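Local coordinates for actin-binding protein (Saccharomyces cerevisiae, PDB 1JO8) that regulates actin assembly driven by the ARP2/3 complex, binding actin filaments and, through the SH3 domain described here, interacting with partner proteins, at residues P1-A5 and I26-F30; V20-I26 and G38-K42. All coordinates share one frame; numbering follows the deposited sequence.

Contact 1: P1-A5 and I26-F30; sequences PWATA and INIEF
I28 and P1 meet through one nearly straight backbone hydrogen bond: I28 N donates to P1 O at 3.0 Å, almost on the line of the C=O bond. The P1 ring carries CG and CD to the rim of F30, CG lying 3.9 Å from F30 CZ near the plane of the aromatic ring, so the two rings meet at an edge and do not stack. The CG2 branch of I28 rests instead on one face of F30, near the rim. Deeper in, I28 CD1 reaches A3 CB at 3.5 Å; CG1 stands beside the backbone N (chi1 -69°), which turns that branch along P1 O and on to A3. An alanine suits this buried strand position, its small methyl letting the isoleucine come close. On the other flank, W2 CB packs 3.9 Å from I26 CG2; W2 CG sits between the backbone N and the carbonyl carbon (chi1 60°), and the W2 indole leads away to a cation-pi contact with K24. Further out, W36 meets F30 edge to face, and V54 and L56 touch A3. N27 takes a left-handed backbone conformation (phi and psi both 51°), which asparagine tolerates better than most residues, where strand 24-29 turns its corner; the hydrogen bond to P1 falls just past it. One directional backbone bond thus sets the register of the SH3 barrel's N-terminus on this bent strand, and undirected apolar contacts fill in round it.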
loop_
_atom_site.group_PDB
_atom_site.type_symbol
_atom_site.label_atom_id
_atom_site.label_comp_id
_atom_site.label_asym_id
_atom_site.label_seq_id
_atom_site.Cartn_x
_atom_site.Cartn_y
_atom_site.Cartn_z
ATOM N N PRO A 1 2.588 2.173 11.090
ATOM C CA PRO A 1 3.187 3.313 10.374
ATOM C C PRO A 1 2.457 3.532 9.065
ATOM O O PRO A 1 1.579 2.760 8.673
ATOM C CB PRO A 1 4.625 2.825 10.127
ATOM C CG PRO A 1 4.476 1.386 9.880
ATOM C CD PRO A 1 3.341 0.945 10.777
ATOM N N TRP A 2 2.772 4.632 8.416
ATOM C CA TRP A 2 2.345 4.914 7.054
ATOM C C TRP A 2 3.563 4.953 6.129
ATOM O O TRP A 2 4.701 5.021 6.566
ATOM C CB TRP A 2 1.540 6.213 6.981
ATOM C CG TRP A 2 2.250 7.468 7.444
ATOM C CD1 TRP A 2 2.238 7.994 8.700
ATOM C CD2 TRP A 2 3.014 8.368 6.646
ATOM N NE1 TRP A 2 2.957 9.157 8.726
ATOM C CE2 TRP A 2 3.432 9.422 7.478
ATOM C CE3 TRP A 2 3.355 8.416 5.298
ATOM C CZ2 TRP A 2 4.218 10.480 7.015
ATOM C CZ3 TRP A 2 4.117 9.471 4.849
ATOM C CH2 TRP A 2 4.540 10.482 5.707
ATOM N N ALA A 3 3.292 4.900 4.839
ATOM C CA ALA A 3 4.322 4.857 3.829
ATOM C C ALA A 3 3.924 5.641 2.596
ATOM O O ALA A 3 2.750 5.956 2.386
ATOM C CB ALA A 3 4.579 3.399 3.440
ATOM N N THR A 4 4.912 5.934 1.768
ATOM C CA THR A 4 4.719 6.626 0.499
ATOM C C THR A 4 5.035 5.649 -0.627
ATOM O O THR A 4 6.053 4.959 -0.591
ATOM C CB THR A 4 5.653 7.843 0.392
ATOM O OG1 THR A 4 5.409 8.706 1.510
ATOM C CG2 THR A 4 5.357 8.643 -0.855
ATOM N N ALA A 5 4.138 5.547 -1.594
ATOM C CA ALA A 5 4.373 4.682 -2.736
ATOM C C ALA A 5 5.542 5.190 -3.555
ATOM O O ALA A 5 5.622 6.367 -3.924
ATOM C CB ALA A 5 3.126 4.646 -3.607
ATOM N N ILE A 26 -1.632 4.091 4.689
ATOM C CA ILE A 26 -1.645 4.294 6.127
ATOM C C ILE A 26 -2.082 3.043 6.876
ATOM O O ILE A 26 -2.620 2.089 6.295
ATOM C CB ILE A 26 -2.533 5.514 6.509
ATOM C CG1 ILE A 26 -4.012 5.201 6.351
ATOM C CG2 ILE A 26 -2.149 6.738 5.680
ATOM C CD1 ILE A 26 -4.902 6.307 6.932
ATOM N N ASN A 27 -1.850 3.035 8.180
ATOM C CA ASN A 27 -2.232 1.921 9.050
ATOM C C ASN A 27 -1.732 0.602 8.495
ATOM O O ASN A 27 -2.464 -0.389 8.402
ATOM C CB ASN A 27 -3.731 1.868 9.280
ATOM C CG ASN A 27 -4.127 1.041 10.542
ATOM O OD1 ASN A 27 -3.306 0.793 11.439
ATOM N ND2 ASN A 27 -5.315 0.446 10.495
ATOM N N ILE A 28 -0.453 0.567 8.180
ATOM C CA ILE A 28 0.130 -0.636 7.625
ATOM C C ILE A 28 0.217 -1.730 8.676
ATOM O O ILE A 28 0.597 -1.492 9.820
ATOM C CB ILE A 28 1.499 -0.324 7.033
ATOM C CG1 ILE A 28 1.286 0.550 5.801
ATOM C CG2 ILE A 28 2.282 -1.593 6.680
ATOM C CD1 ILE A 28 2.513 1.218 5.268
ATOM N N GLU A 29 -0.164 -2.927 8.256
ATOM C CA GLU A 29 -0.135 -4.117 9.075
ATOM C C GLU A 29 0.758 -5.121 8.371
ATOM O O GLU A 29 0.557 -5.440 7.199
ATOM C CB GLU A 29 -1.565 -4.628 9.313
ATOM C CG GLU A 29 -2.316 -3.606 10.181
ATOM C CD GLU A 29 -3.748 -3.947 10.594
ATOM O OE1 GLU A 29 -4.451 -4.542 9.763
ATOM O OE2 GLU A 29 -4.221 -3.533 11.674
ATOM N N PHE A 30 1.777 -5.592 9.085
ATOM C CA PHE A 30 2.819 -6.424 8.507
ATOM C C PHE A 30 2.369 -7.877 8.532
ATOM O O PHE A 30 2.942 -8.717 9.222
ATOM C CB PHE A 30 4.123 -6.204 9.276
ATOM C CG PHE A 30 4.648 -4.794 9.148
ATOM C CD1 PHE A 30 5.399 -4.403 8.063
ATOM C CD2 PHE A 30 4.348 -3.859 10.099
ATOM C CE1 PHE A 30 5.863 -3.113 7.959
ATOM C CE2 PHE A 30 4.819 -2.541 9.995
ATOM C CZ PHE A 30 5.568 -2.185 8.913
#

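Contact 2: V20-I26 and G38-K42; sequences VENDKII and GELEK
D23 OD2 is gripped by two donors from opposite faces of its carboxylate plane: K42 NZ at 2.7 Å, on the syn side and 30° out of plane, and V20 N at 2.9 Å, well above the plane. K42 CG lies between the backbone N and the carbonyl carbon (chi1 72°), and the extended chain beyond carries NZ to this salt bridge. V20 N braces the type II turn V20-D23, the diverging turn after the SH3 RT loop, where N22 has the positive phi its third position needs. A water spans D23 OD1 and K42 NZ. With alanine at D23, the K42 ammonium would probably lose its carboxylate mate and V20 N its side-chain acceptor, and the lysine end would be freer to turn. Strands 24-26 and 38-40 pair antiparallel, I26 N to E39 O being 2.7 Å and nearly straight at 176°. At the non-hydrogen-bonded pair, I25 CG1 lies 3.9 Å from buried L40 CD2. A beta carbon at G38 would probably crowd I25 CG2 in this conformer. K24 CD lies 3.4 Å from E41 OE1, and a water joins K24 NZ to E41 OE2. The hairpin's interior side is thus apolar; charge and water hold its open end.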
loop_
_atom_site.group_PDB
_atom_site.type_symbol
_atom_site.label_atom_id
_atom_site.label_comp_id
_atom_site.label_asym_id
_atom_site.label_seq_id
_atom_site.Cartn_x
_atom_site.Cartn_y
_atom_site.Cartn_z
ATOM N N VAL A 20 -0.813 5.005 -7.000
ATOM C CA VAL A 20 0.217 5.573 -7.856
ATOM C C VAL A 20 1.349 6.118 -7.007
ATOM O O VAL A 20 1.180 6.369 -5.817
ATOM C CB VAL A 20 -0.335 6.674 -8.794
ATOM C CG1 VAL A 20 -1.281 6.057 -9.815
ATOM C CG2 VAL A 20 -1.016 7.771 -8.007
ATOM N N GLU A 21 2.505 6.300 -7.630
ATOM C CA GLU A 21 3.668 6.871 -6.999
ATOM C C GLU A 21 3.241 8.118 -6.229
ATOM O O GLU A 21 2.475 8.951 -6.726
ATOM C CB GLU A 21 4.699 7.259 -8.076
ATOM C CG GLU A 21 6.066 7.623 -7.477
ATOM C CD GLU A 21 7.082 8.146 -8.478
ATOM O OE1 GLU A 21 6.788 8.102 -9.682
ATOM O OE2 GLU A 21 8.174 8.593 -8.056
ATOM N N ASN A 22 3.769 8.250 -5.024
ATOM C CA ASN A 22 3.506 9.354 -4.116
ATOM C C ASN A 22 2.227 9.293 -3.326
ATOM O O ASN A 22 2.077 10.052 -2.388
ATOM C CB ASN A 22 3.705 10.702 -4.763
ATOM C CG ASN A 22 5.141 10.926 -5.126
ATOM O OD1 ASN A 22 6.056 10.514 -4.393
ATOM N ND2 ASN A 22 5.363 11.523 -6.290
ATOM N N ASP A 23 1.349 8.353 -3.621
ATOM C CA ASP A 23 0.202 8.147 -2.747
ATOM C C ASP A 23 0.689 7.612 -1.408
ATOM O O ASP A 23 1.663 6.874 -1.346
ATOM C CB ASP A 23 -0.764 7.114 -3.330
ATOM C CG ASP A 23 -1.578 7.611 -4.471
ATOM O OD1 ASP A 23 -1.619 8.843 -4.726
ATOM O OD2 ASP A 23 -2.234 6.758 -5.138
ATOM N N LYS A 24 0.001 7.966 -0.340
ATOM C CA LYS A 24 0.298 7.460 0.985
ATOM C C LYS A 24 -0.593 6.273 1.350
ATOM O O LYS A 24 -1.770 6.234 0.995
ATOM C CB LYS A 24 0.136 8.565 2.018
ATOM C CG LYS A 24 1.192 9.640 1.893
ATOM C CD LYS A 24 0.967 10.702 2.979
ATOM C CE LYS A 24 2.040 11.788 2.956
ATOM N NZ LYS A 24 1.776 12.842 4.004
ATOM N N ILE A 25 0.006 5.284 1.991
ATOM C CA ILE A 25 -0.690 4.091 2.455
ATOM C C ILE A 25 -0.526 4.140 3.969
ATOM O O ILE A 25 0.593 4.220 4.475
ATOM C CB ILE A 25 -0.061 2.815 1.890
ATOM C CG1 ILE A 25 -0.226 2.738 0.388
ATOM C CG2 ILE A 25 -0.766 1.613 2.520
ATOM C CD1 ILE A 25 0.815 3.442 -0.481
ATOM N N ILE A 26 -1.632 4.091 4.689
ATOM C CA ILE A 26 -1.645 4.294 6.127
ATOM C C ILE A 26 -2.082 3.043 6.876
ATOM O O ILE A 26 -2.620 2.089 6.295
ATOM C CB ILE A 26 -2.533 5.514 6.509
ATOM C CG1 ILE A 26 -4.012 5.201 6.351
ATOM C CG2 ILE A 26 -2.149 6.738 5.680
ATOM C CD1 ILE A 26 -4.902 6.307 6.932
ATOM N N GLY A 38 -2.826 -2.393 4.046
ATOM C CA GLY A 38 -2.896 -0.998 4.403
ATOM C C GLY A 38 -4.137 -0.338 3.847
ATOM O O GLY A 38 -4.954 -0.981 3.184
ATOM N N GLU A 39 -4.241 0.950 4.115
ATOM C CA GLU A 39 -5.375 1.763 3.730
ATOM C C GLU A 39 -4.886 2.964 2.937
ATOM O O GLU A 39 -3.939 3.635 3.335
ATOM C CB GLU A 39 -6.094 2.231 4.984
ATOM C CG GLU A 39 -7.190 3.249 4.736
ATOM C CD GLU A 39 -7.816 3.814 6.002
ATOM O OE1 GLU A 39 -7.617 3.200 7.075
ATOM O OE2 GLU A 39 -8.551 4.834 5.898
ATOM N N LEU A 40 -5.504 3.277 1.815
ATOM C CA LEU A 40 -5.079 4.481 1.118
ATOM C C LEU A 40 -5.500 5.740 1.842
ATOM O O LEU A 40 -6.675 5.912 2.180
ATOM C CB LEU A 40 -5.621 4.546 -0.293
ATOM C CG LEU A 40 -5.177 3.448 -1.246
ATOM C CD1 LEU A 40 -5.665 3.740 -2.667
ATOM C CD2 LEU A 40 -3.704 3.226 -1.224
ATOM N N GLU A 41 -4.567 6.667 2.007
ATOM C CA GLU A 41 -4.921 7.964 2.540
ATOM C C GLU A 41 -5.990 8.630 1.668
ATOM O O GLU A 41 -6.890 9.321 2.170
ATOM C CB GLU A 41 -3.669 8.860 2.558
ATOM C CG GLU A 41 -3.953 10.275 3.019
ATOM C CD GLU A 41 -2.918 11.335 2.603
ATOM O OE1 GLU A 41 -2.137 11.125 1.653
ATOM O OE2 GLU A 41 -2.863 12.387 3.283
ATOM N N LYS A 42 -5.890 8.476 0.358
ATOM C CA LYS A 42 -6.741 9.306 -0.495
ATOM C C LYS A 42 -8.194 8.915 -0.551
ATOM O O LYS A 42 -9.040 9.744 -0.902
ATOM C CB LYS A 42 -6.158 9.413 -1.903
ATOM C CG LYS A 42 -6.269 8.154 -2.709
ATOM C CD LYS A 42 -5.424 8.262 -3.993
ATOM C CE LYS A 42 -5.578 7.073 -4.890
ATOM N NZ LYS A 42 -4.756 7.264 -6.109
HETATM O O HOH W 1 -3.387 10.021 -6.582
HETATM O O HOH W 2 -3.442 7.491 -0.950
HETATM O O HOH W 3 -2.150 9.981 -0.731
HETATM O O HOH W 4 -0.601 14.058 3.464
#

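Strand 24-29 serves both contacts, with I26 common to them: 1-5 lies along one edge of it and 38-42 along the other, so together they give three successive strands of the SH3 sheet. Backbone bonds from A3 N to I25 O and from A5 N to D23 O probably join the two contacts. Each mixes buried and exposed residues. In contact 1 the buried part is A3 with I28, and the surface part is proline and aromatic packing; in contact 2 the buried part is I25, G38 and L40, and the surface part is charged and bridged by water. Contact 2 has regular antiparallel pairing as well as charged contacts, whereas contact 1 has a single backbone bond, beside the corner of the shared strand.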